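Local coordinates for protein multi-copper Oxidase CueO (Ochrobactrum, PDB 6EVG) that oxidises lignin model compounds and lignosulfonate as a laccase-like multi-copper oxidase, probably passing the electrons to molecular oxygen, at residues R214-A217 / S218-L222. Residues are numbered along the deposited sequence; the frame is centred on the assembly and turned at random.
Sequences RVPA and SIVRL
Val220 reaches across the bend of the chain with a single methyl, CG2, which lies over one face of the Pro216 ring, displaced toward its CD-CG side. It lies 4.0 Å from Pro216 CD and almost as near to CG, so the methyl meets two neighbouring ring methylenes at once, the two side chains running at a slant to each other. Val220 holds CG1 anti to its backbone N (chi1 171°), which places CG2 anti to the carbonyl carbon and lets this branch make the contact. The same methyl also approaches Val215, where CB stands 4.1 Å from Val220 CG2; the CA-CB bonds of both valines point toward the opposite arm.

Farther round the bend, the proline ring meets a polar group. Ser218 OG lies 3.3 Å from Pro216 CG and a little farther from CB, a van der Waals approach to the ring methylenes. A chi1 of 65° puts the oxygen between the backbone N and the carbonyl carbon of Ser218 and turns it back toward the proline. Val220 CG2 and Ser218 OG thus lie on the same side of the ring, the methyl toward CD and the hydroxyl toward CB.

The reversal itself is an inverse gamma turn centred on Ala217, closed by a weak hydrogen bond from Ser218 N to Pro216 O (2.9 Å), bent to 134° at the hydrogen.

This buried corner carries the chain from one sheet to another in a cupredoxin-type domain of the oxidase. Strand 212-215 is the outermost strand beside the parallel strand 295-303, where Val215 rests on Phe301, whereas strand 219-226 lies between strands 170-178 and 269-275. Phe276, just beyond strand 269-275, packs against both Val215 and Val220, and Ile171 of strand 170-178 adds a further contact to Val215.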
loop_
_atom_site.group_PDB
_atom_site.type_symbol
_atom_site.label_atom_id
_atom_site.label_comp_id
_atom_site.label_asym_id
_atom_site.label_seq_id
_atom_site.Cartn_x
_atom_site.Cartn_y
_atom_site.Cartn_z
ATOM N N ARG A 214 7.796 4.547 21.930
ATOM C CA ARG A 214 7.429 5.439 23.043
ATOM C C ARG A 214 6.540 6.531 22.534
ATOM O O ARG A 214 6.856 7.129 21.498
ATOM C CB ARG A 214 8.705 5.981 23.727
ATOM C CG ARG A 214 9.605 4.874 24.270
ATOM C CD ARG A 214 10.795 5.389 25.037
ATOM N NE ARG A 214 10.396 5.857 26.359
ATOM C CZ ARG A 214 10.112 5.061 27.402
ATOM N NH1 ARG A 214 10.220 3.726 27.304
ATOM N NH2 ARG A 214 9.709 5.603 28.553
ATOM N N VAL A 215 5.440 6.799 23.248
ATOM C CA VAL A 215 4.466 7.784 22.780
ATOM C C VAL A 215 4.092 8.709 23.927
ATOM O O VAL A 215 4.168 8.312 25.115
ATOM C CB VAL A 215 3.203 7.120 22.193
ATOM C CG1 VAL A 215 3.514 6.469 20.840
ATOM C CG2 VAL A 215 2.578 6.135 23.164
ATOM N N PRO A 216 3.670 9.942 23.628
ATOM C CA PRO A 216 3.106 10.812 24.662
ATOM C C PRO A 216 1.765 10.291 25.165
ATOM O O PRO A 216 1.078 9.540 24.467
ATOM C CB PRO A 216 2.975 12.161 23.945
ATOM C CG PRO A 216 2.762 11.735 22.494
ATOM C CD PRO A 216 3.576 10.540 22.286
ATOM N N ALA A 217 1.384 10.753 26.363
ATOM C CA ALA A 217 0.078 10.464 26.922
ATOM C C ALA A 217 -0.939 11.426 26.328
ATOM O O ALA A 217 -1.473 12.307 26.993
ATOM C CB ALA A 217 0.111 10.562 28.436
ATOM N N SER A 218 -1.254 11.207 25.050
ATOM C CA SER A 218 -2.100 12.082 24.283
ATOM C C SER A 218 -2.651 11.290 23.080
ATOM O O SER A 218 -2.429 10.092 22.960
ATOM C CB SER A 218 -1.322 13.344 23.860
ATOM O OG SER A 218 -0.274 13.013 22.980
ATOM N N ILE A 219 -3.286 12.018 22.190
ATOM C CA ILE A 219 -3.789 11.403 20.926
ATOM C C ILE A 219 -2.631 11.312 19.937
ATOM O O ILE A 219 -1.930 12.299 19.646
ATOM C CB ILE A 219 -4.916 12.271 20.338
ATOM C CG1 ILE A 219 -6.047 12.565 21.268
ATOM C CG2 ILE A 219 -5.408 11.634 19.018
ATOM C CD1 ILE A 219 -6.723 11.409 21.753
ATOM N N VAL A 220 -2.434 10.098 19.407
ATOM C CA VAL A 220 -1.358 9.796 18.484
ATOM C C VAL A 220 -1.951 9.320 17.176
ATOM O O VAL A 220 -2.852 8.503 17.140
ATOM C CB VAL A 220 -0.424 8.751 19.119
ATOM C CG1 VAL A 220 0.612 8.204 18.123
ATOM C CG2 VAL A 220 0.260 9.334 20.328
ATOM N N ARG A 221 -1.376 9.821 16.075
ATOM C CA ARG A 221 -1.737 9.415 14.712
ATOM C C ARG A 221 -0.781 8.336 14.240
ATOM O O ARG A 221 0.444 8.553 14.256
ATOM C CB ARG A 221 -1.668 10.644 13.836
ATOM C CG ARG A 221 -1.991 10.529 12.390
ATOM C CD ARG A 221 -1.798 11.979 11.776
ATOM N NE ARG A 221 -2.292 12.085 10.431
ATOM C CZ ARG A 221 -2.286 13.273 9.813
ATOM N NH1 ARG A 221 -1.836 14.360 10.477
ATOM N NH2 ARG A 221 -2.728 13.352 8.576
ATOM N N LEU A 222 -1.344 7.205 13.817
ATOM C CA LEU A 222 -0.558 6.104 13.238
ATOM C C LEU A 222 -0.974 6.014 11.786
ATOM O O LEU A 222 -2.145 5.859 11.446
ATOM C CB LEU A 222 -0.882 4.781 13.960
ATOM C CG LEU A 222 -0.682 4.799 15.490
ATOM C CD1 LEU A 222 -1.168 3.484 16.105
ATOM C CD2 LEU A 222 0.765 5.048 15.856
#